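Local coordinates for protein methanogen homoaconitase large subunit (PDB 4KP2) that supplies the iron-sulfur large subunit of a hydro-lyase that interconverts homocitrate and homoisocitrate through cis-homoaconitate, at residues V217-C229 with G240-L252. Sequence-based numbering, arbitrary orientation.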
ATOM      1  N   VAL A 217     -17.915  29.724  -4.714  1.00 53.36           N
ATOM      2  CA  VAL A 217     -18.510  28.491  -4.211  1.00 55.65           C
ATOM      3  C   VAL A 217     -19.620  28.015  -5.145  1.00 58.59           C
ATOM      4  O   VAL A 217     -19.783  26.816  -5.376  1.00 53.45           O
ATOM      5  CB  VAL A 217     -19.077  28.681  -2.788  1.00 54.94           C
ATOM      6  CG1 VAL A 217     -19.691  27.386  -2.277  1.00 50.73           C
ATOM      7  CG2 VAL A 217     -17.984  29.158  -1.846  1.00 50.16           C
ATOM      8  N   LYS A 218     -20.370  28.967  -5.689  1.00 59.51           N
ATOM      9  CA  LYS A 218     -21.459  28.665  -6.609  1.00 59.48           C
ATOM     10  C   LYS A 218     -20.935  28.053  -7.907  1.00 61.23           C
ATOM     11  O   LYS A 218     -21.614  27.246  -8.542  1.00 60.58           O
ATOM     12  CB  LYS A 218     -22.259  29.934  -6.914  1.00 53.47           C
ATOM     13  CG  LYS A 218     -23.511  29.710  -7.746  1.00 64.20           C
ATOM     14  CD  LYS A 218     -24.564  28.937  -6.970  1.00 61.53           C
ATOM     15  CE  LYS A 218     -25.848  28.807  -7.772  1.00 58.59           C
ATOM     16  NZ  LYS A 218     -26.926  28.132  -7.000  1.00 64.38           N
ATOM     17  N   ASN A 219     -19.725  28.441  -8.294  1.00 53.51           N
ATOM     18  CA  ASN A 219     -19.117  27.942  -9.523  1.00 48.58           C
ATOM     19  C   ASN A 219     -18.258  26.701  -9.300  1.00 54.61           C
ATOM     20  O   ASN A 219     -17.820  26.059 -10.255  1.00 52.89           O
ATOM     21  CB  ASN A 219     -18.294  29.037 -10.200  1.00 57.14           C
ATOM     22  CG  ASN A 219     -19.157  30.146 -10.766  1.00 59.86           C
ATOM     23  OD1 ASN A 219     -20.251  29.899 -11.275  1.00 53.69           O
ATOM     24  ND2 ASN A 219     -18.670  31.378 -10.676  1.00 59.69           N
ATOM     25  N   MET A 220     -18.022  26.371  -8.034  1.00 54.08           N
ATOM     26  CA  MET A 220     -17.245  25.189  -7.684  1.00 54.39           C
ATOM     27  C   MET A 220     -17.960  23.903  -8.070  1.00 54.85           C
ATOM     28  O   MET A 220     -19.185  23.816  -7.996  1.00 51.49           O
ATOM     29  CB  MET A 220     -16.969  25.153  -6.181  1.00 50.54           C
ATOM     30  CG  MET A 220     -15.720  25.880  -5.739  1.00 45.73           C
ATOM     31  SD  MET A 220     -15.345  25.485  -4.019  1.00 56.25           S
ATOM     32  CE  MET A 220     -13.899  26.494  -3.745  1.00 54.07           C
ATOM     33  N   ASP A 221     -17.187  22.904  -8.479  1.00 54.15           N
ATOM     34  CA  ASP A 221     -17.713  21.558  -8.633  1.00 49.21           C
ATOM     35  C   ASP A 221     -17.749  20.924  -7.250  1.00 47.15           C
ATOM     36  O   ASP A 221     -17.279  21.519  -6.282  1.00 48.21           O
ATOM     37  CB  ASP A 221     -16.844  20.735  -9.585  1.00 48.30           C
ATOM     38  CG  ASP A 221     -15.398  20.649  -9.132  1.00 52.59           C
ATOM     39  OD1 ASP A 221     -14.945  21.551  -8.396  1.00 59.43           O
ATOM     40  OD2 ASP A 221     -14.712  19.679  -9.521  1.00 51.08           O
ATOM     41  N   MET A 222     -18.301  19.721  -7.150  1.00 41.87           N
ATOM     42  CA  MET A 222     -18.427  19.065  -5.853  1.00 40.41           C
ATOM     43  C   MET A 222     -17.074  18.686  -5.253  1.00 47.16           C
ATOM     44  O   MET A 222     -16.949  18.549  -4.037  1.00 44.21           O
ATOM     45  CB  MET A 222     -19.339  17.842  -5.944  1.00 39.84           C
ATOM     46  CG  MET A 222     -20.807  18.193  -6.099  1.00 50.86           C
ATOM     47  SD  MET A 222     -21.457  19.131  -4.701  1.00 47.97           S
ATOM     48  CE  MET A 222     -21.271  17.943  -3.375  1.00 47.30           C
ATOM     49  N   ASP A 223     -16.066  18.529  -6.107  1.00 50.17           N
ATOM     50  CA  ASP A 223     -14.712  18.235  -5.644  1.00 48.52           C
ATOM     51  C   ASP A 223     -14.157  19.397  -4.830  1.00 46.04           C
ATOM     52  O   ASP A 223     -13.349  19.204  -3.921  1.00 48.38           O
ATOM     53  CB  ASP A 223     -13.785  17.931  -6.825  1.00 45.16           C
ATOM     54  CG  ASP A 223     -14.174  16.662  -7.561  1.00 47.45           C
ATOM     55  OD1 ASP A 223     -14.902  15.832  -6.977  1.00 50.74           O
ATOM     56  OD2 ASP A 223     -13.747  16.491  -8.723  1.00 49.63           O
ATOM     57  N   GLY A 224     -14.598  20.607  -5.161  1.00 49.02           N
ATOM     58  CA  GLY A 224     -14.176  21.793  -4.441  1.00 56.40           C
ATOM     59  C   GLY A 224     -14.994  22.022  -3.186  1.00 49.36           C
ATOM     60  O   GLY A 224     -14.465  22.436  -2.153  1.00 50.38           O
ATOM     61  N   ARG A 225     -16.292  21.750  -3.274  1.00 47.71           N
ATOM     62  CA  ARG A 225     -17.193  21.938  -2.143  1.00 55.75           C
ATOM     63  C   ARG A 225     -16.917  20.928  -1.035  1.00 51.36           C
ATOM     64  O   ARG A 225     -17.094  21.226   0.148  1.00 48.23           O
ATOM     65  CB  ARG A 225     -18.650  21.850  -2.599  1.00 45.11           C
ATOM     66  CG  ARG A 225     -19.042  22.935  -3.584  1.00 46.51           C
ATOM     67  CD  ARG A 225     -20.505  22.835  -3.970  1.00 50.18           C
ATOM     68  NE  ARG A 225     -20.882  23.883  -4.913  1.00 52.39           N
ATOM     69  CZ  ARG A 225     -22.106  24.041  -5.401  1.00 51.33           C
ATOM     70  NH1 ARG A 225     -23.079  23.217  -5.037  1.00 46.70           N
ATOM     71  NH2 ARG A 225     -22.360  25.024  -6.254  1.00 54.05           N
ATOM     72  N   LEU A 226     -16.484  19.734  -1.425  1.00 51.74           N
ATOM     73  CA  LEU A 226     -16.103  18.707  -0.463  1.00 47.56           C
ATOM     74  C   LEU A 226     -14.886  19.147   0.341  1.00 53.84           C
ATOM     75  O   LEU A 226     -14.781  18.863   1.534  1.00 52.08           O
ATOM     76  CB  LEU A 226     -15.805  17.386  -1.175  1.00 44.21           C
ATOM     77  CG  LEU A 226     -16.878  16.297  -1.100  1.00 50.62           C
ATOM     78  CD1 LEU A 226     -18.204  16.795  -1.649  1.00 47.21           C
ATOM     79  CD2 LEU A 226     -16.419  15.051  -1.843  1.00 48.92           C
ATOM     80  N   THR A 227     -13.969  19.841  -0.324  1.00 50.44           N
ATOM     81  CA  THR A 227     -12.746  20.311   0.315  1.00 50.35           C
ATOM     82  C   THR A 227     -13.030  21.405   1.341  1.00 52.02           C
ATOM     83  O   THR A 227     -12.471  21.403   2.438  1.00 51.69           O
ATOM     84  CB  THR A 227     -11.743  20.844  -0.726  1.00 47.83           C
ATOM     85  OG1 THR A 227     -11.437  19.811  -1.670  1.00 46.49           O
ATOM     86  CG2 THR A 227     -10.460  21.302  -0.050  1.00 49.47           C
ATOM     87  N   LEU A 228     -13.908  22.334   0.976  1.00 49.07           N
ATOM     88  CA  LEU A 228     -14.250  23.453   1.848  1.00 50.84           C
ATOM     89  C   LEU A 228     -14.946  23.000   3.128  1.00 52.27           C
ATOM     90  O   LEU A 228     -14.672  23.521   4.209  1.00 53.97           O
ATOM     91  CB  LEU A 228     -15.124  24.467   1.105  1.00 51.99           C
ATOM     92  CG  LEU A 228     -14.415  25.709   0.559  1.00 46.55           C
ATOM     93  CD1 LEU A 228     -13.238  25.321  -0.322  1.00 54.71           C
ATOM     94  CD2 LEU A 228     -15.392  26.589  -0.205  1.00 42.05           C
ATOM     95  N   CYS A 229     -15.843  22.029   3.000  1.00 43.28           N
ATOM     96  CA  CYS A 229     -16.588  21.529   4.149  1.00 48.72           C
ATOM     97  C   CYS A 229     -15.763  20.556   4.983  1.00 50.55           C
ATOM     98  O   CYS A 229     -16.080  20.300   6.143  1.00 43.62           O
ATOM     99  CB  CYS A 229     -17.888  20.862   3.696  1.00 52.02           C
ATOM    100  SG  CYS A 229     -19.053  21.979   2.887  1.00 49.88           S
ATOM    101  N   GLY A 240     -19.425  22.266   8.424  1.00 36.58           N
ATOM    102  CA  GLY A 240     -19.367  23.186   7.304  1.00 38.39           C
ATOM    103  C   GLY A 240     -20.393  22.784   6.266  1.00 46.91           C
ATOM    104  O   GLY A 240     -20.385  21.650   5.792  1.00 49.38           O
ATOM    105  N   VAL A 241     -21.281  23.707   5.914  1.00 43.23           N
ATOM    106  CA  VAL A 241     -22.373  23.390   4.999  1.00 42.70           C
ATOM    107  C   VAL A 241     -22.421  24.328   3.790  1.00 44.82           C
ATOM    108  O   VAL A 241     -22.173  25.531   3.907  1.00 44.41           O
ATOM    109  CB  VAL A 241     -23.738  23.375   5.736  1.00 42.63           C
ATOM    110  CG1 VAL A 241     -24.109  24.768   6.226  1.00 48.48           C
ATOM    111  CG2 VAL A 241     -24.830  22.799   4.845  1.00 40.68           C
ATOM    112  N   ILE A 242     -22.722  23.760   2.626  1.00 47.18           N
ATOM    113  CA  ILE A 242     -22.851  24.528   1.394  1.00 41.98           C
ATOM    114  C   ILE A 242     -24.219  24.291   0.761  1.00 41.95           C
ATOM    115  O   ILE A 242     -24.670  23.150   0.650  1.00 44.80           O
ATOM    116  CB  ILE A 242     -21.742  24.163   0.385  1.00 47.46           C
ATOM    117  CG1 ILE A 242     -20.381  24.624   0.907  1.00 46.29           C
ATOM    118  CG2 ILE A 242     -22.016  24.788  -0.974  1.00 44.38           C
ATOM    119  CD1 ILE A 242     -19.242  24.367  -0.046  1.00 49.13           C
ATOM    120  N   GLU A 243     -24.872  25.376   0.355  1.00 54.82           N
ATOM    121  CA  GLU A 243     -26.194  25.309  -0.256  1.00 49.72           C
ATOM    122  C   GLU A 243     -26.192  24.449  -1.517  1.00 50.27           C
ATOM    123  O   GLU A 243     -25.310  24.577  -2.367  1.00 53.30           O
ATOM    124  CB  GLU A 243     -26.694  26.719  -0.574  1.00 57.86           C
ATOM    125  CG  GLU A 243     -28.114  26.781  -1.110  1.00 62.56           C
ATOM    126  CD  GLU A 243     -28.582  28.205  -1.333  1.00 64.51           C
ATOM    127  OE1 GLU A 243     -28.775  28.932  -0.336  1.00 58.15           O
ATOM    128  OE2 GLU A 243     -28.750  28.597  -2.507  1.00 67.88           O
ATOM    129  N   ALA A 244     -27.184  23.572  -1.625  1.00 55.17           N
ATOM    130  CA  ALA A 244     -27.279  22.650  -2.750  1.00 49.71           C
ATOM    131  C   ALA A 244     -27.826  23.336  -3.997  1.00 55.37           C
ATOM    132  O   ALA A 244     -28.764  24.128  -3.923  1.00 62.89           O
ATOM    133  CB  ALA A 244     -28.144  21.456  -2.382  1.00 44.12           C
ATOM    134  N   ASP A 245     -27.232  23.023  -5.144  1.00 58.00           N
ATOM    135  CA  ASP A 245     -27.670  23.595  -6.409  1.00 59.45           C
ATOM    136  C   ASP A 245     -27.621  22.552  -7.518  1.00 63.25           C
ATOM    137  O   ASP A 245     -27.492  21.359  -7.251  1.00 63.38           O
ATOM    138  CB  ASP A 245     -26.804  24.799  -6.780  1.00 55.56           C
ATOM    139  CG  ASP A 245     -25.361  24.420  -7.045  1.00 59.80           C
ATOM    140  OD1 ASP A 245     -24.905  23.392  -6.502  1.00 57.20           O
ATOM    141  OD2 ASP A 245     -24.682  25.152  -7.796  1.00 61.45           O
ATOM    142  N   GLU A 246     -27.718  23.013  -8.761  1.00 64.57           N
ATOM    143  CA  GLU A 246     -27.721  22.124  -9.919  1.00 64.04           C
ATOM    144  C   GLU A 246     -26.437  21.307 -10.032  1.00 64.49           C
ATOM    145  O   GLU A 246     -26.459  20.165 -10.488  1.00 65.13           O
ATOM    146  CB  GLU A 246     -27.949  22.919 -11.206  1.00 64.09           C
ATOM    147  CG  GLU A 246     -29.331  22.737 -11.814  1.00 65.58           C
ATOM    148  CD  GLU A 246     -30.437  23.290 -10.936  1.00 75.72           C
ATOM    149  OE1 GLU A 246     -30.166  24.216 -10.141  1.00 75.09           O
ATOM    150  OE2 GLU A 246     -31.581  22.797 -11.043  1.00 70.88           O
ATOM    151  N   ILE A 247     -25.323  21.901  -9.618  1.00 59.96           N
ATOM    152  CA  ILE A 247     -24.035  21.216  -9.649  1.00 57.05           C
ATOM    153  C   ILE A 247     -24.048  20.029  -8.692  1.00 60.16           C
ATOM    154  O   ILE A 247     -23.459  18.982  -8.972  1.00 58.94           O
ATOM    155  CB  ILE A 247     -22.883  22.172  -9.283  1.00 54.64           C
ATOM    156  CG1 ILE A 247     -22.867  23.366 -10.237  1.00 50.66           C
ATOM    157  CG2 ILE A 247     -21.546  21.445  -9.318  1.00 51.17           C
ATOM    158  CD1 ILE A 247     -21.726  24.325  -9.994  1.00 47.22           C
ATOM    159  N   THR A 248     -24.737  20.195  -7.568  1.00 61.98           N
ATOM    160  CA  THR A 248     -24.868  19.128  -6.585  1.00 60.21           C
ATOM    161  C   THR A 248     -25.672  17.963  -7.154  1.00 56.61           C
ATOM    162  O   THR A 248     -25.334  16.799  -6.934  1.00 55.91           O
ATOM    163  CB  THR A 248     -25.543  19.632  -5.292  1.00 55.58           C
ATOM    164  OG1 THR A 248     -24.823  20.761  -4.782  1.00 50.02           O
ATOM    165  CG2 THR A 248     -25.570  18.536  -4.238  1.00 58.59           C
ATOM    166  N   TYR A 249     -26.732  18.280  -7.892  1.00 57.17           N
ATOM    167  CA  TYR A 249     -27.580  17.251  -8.484  1.00 58.26           C
ATOM    168  C   TYR A 249     -26.871  16.520  -9.622  1.00 59.02           C
ATOM    169  O   TYR A 249     -27.095  15.328  -9.835  1.00 56.11           O
ATOM    170  CB  TYR A 249     -28.895  17.852  -8.985  1.00 59.08           C
ATOM    171  CG  TYR A 249     -29.698  18.560  -7.917  1.00 61.83           C
ATOM    172  CD1 TYR A 249     -30.122  17.886  -6.780  1.00 62.16           C
ATOM    173  CD2 TYR A 249     -30.044  19.897  -8.054  1.00 67.62           C
ATOM    174  CE1 TYR A 249     -30.859  18.530  -5.802  1.00 66.73           C
ATOM    175  CE2 TYR A 249     -30.779  20.549  -7.084  1.00 70.55           C
ATOM    176  CZ  TYR A 249     -31.185  19.861  -5.960  1.00 70.81           C
ATOM    177  OH  TYR A 249     -31.920  20.507  -4.992  1.00 59.93           O
ATOM    178  N   ASP A 250     -26.019  17.237 -10.348  1.00 62.78           N
ATOM    179  CA  ASP A 250     -25.272  16.649 -11.455  1.00 61.90           C
ATOM    180  C   ASP A 250     -24.298  15.588 -10.955  1.00 60.38           C
ATOM    181  O   ASP A 250     -24.049  14.591 -11.632  1.00 61.81           O
ATOM    182  CB  ASP A 250     -24.520  17.729 -12.235  1.00 62.67           C
ATOM    183  CG  ASP A 250     -25.450  18.675 -12.968  1.00 62.99           C
ATOM    184  OD1 ASP A 250     -26.565  18.249 -13.336  1.00 63.83           O
ATOM    185  OD2 ASP A 250     -25.065  19.844 -13.178  1.00 63.05           O
ATOM    186  N   TYR A 251     -23.749  15.813  -9.765  1.00 60.72           N
ATOM    187  CA  TYR A 251     -22.834  14.865  -9.146  1.00 59.36           C
ATOM    188  C   TYR A 251     -23.574  13.604  -8.719  1.00 57.57           C
ATOM    189  O   TYR A 251     -23.016  12.507  -8.737  1.00 61.01           O
ATOM    190  CB  TYR A 251     -22.151  15.507  -7.939  1.00 55.84           C
ATOM    191  CG  TYR A 251     -21.258  14.572  -7.156  1.00 54.90           C
ATOM    192  CD1 TYR A 251     -19.960  14.307  -7.573  1.00 53.83           C
ATOM    193  CD2 TYR A 251     -21.709  13.962  -5.990  1.00 59.74           C
ATOM    194  CE1 TYR A 251     -19.140  13.454  -6.857  1.00 55.84           C
ATOM    195  CE2 TYR A 251     -20.897  13.110  -5.270  1.00 54.13           C
ATOM    196  CZ  TYR A 251     -19.614  12.860  -5.707  1.00 59.20           C
ATOM    197  OH  TYR A 251     -18.804  12.011  -4.989  1.00 56.85           O
ATOM    198  N   LEU A 252     -24.837  13.768  -8.336  1.00 54.71           N
ATOM    199  CA  LEU A 252     -25.653  12.643  -7.901  1.00 56.76           C
ATOM    200  C   LEU A 252     -26.146  11.830  -9.094  1.00 61.18           C
ATOM    201  O   LEU A 252     -26.708  10.747  -8.929  1.00 67.65           O
ATOM    202  CB  LEU A 252     -26.834  13.130  -7.058  1.00 58.34           C
ATOM    203  CG  LEU A 252     -26.463  13.924  -5.803  1.00 52.78           C
ATOM    204  CD1 LEU A 252     -27.708  14.333  -5.035  1.00 54.79           C
ATOM    205  CD2 LEU A 252     -25.524  13.117  -4.922  1.00 48.38           C
TER
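Arg225 and Asp245 form a buried salt bridge. It ties the helical connection of a beta-alpha-beta crossover to the turn that leaves its second strand. Strand 208-213, the helices 215-219 and 222-230, and the parallel neighbouring strand 239-242 make up this unit of the aconitase-family fold. Asp245 is also the N-cap of the helix that follows.

Arg225 NH2 donates to Asp245 OD2 at 2.8 Å, from above the carboxylate plane. Arg225 NH1 is modelled only 2.3 Å from Asp245 OD1, too short to be read literally. The two flat groups are turned 30° apart. The arginine chain, extended from CG to NE, carries the guanidinium to both Val217 O and the carboxylate. NE and NH2 both grip Val217 O, from the same face of its carbonyl plane. Lys218 NZ adds a long ion pair to Asp245 OD2, 3.8 Å away.

Thr248 steadies the acid. Its OG1 bonds Asp245 OD1 at 3.1 Å, and its N gives a weak capping bond to the same oxygen. A valine in place of Thr248 has no hydroxyl for Asp245 OD1, and the carboxylate would probably be set less firmly for Arg225.

Ile247 CB sits over one guanidinium face. Ile242 CD1 packs 3.6 Å from Arg225 CB, while its CG2 meets Val217 CG1 tip to tip. A second apolar patch joins the helices. The Met222 chain crosses Tyr251 at about a right angle. Met222 CB lies over a face of the Tyr251 ring, and Met222 CG is 3.5 Å from Tyr251 CB.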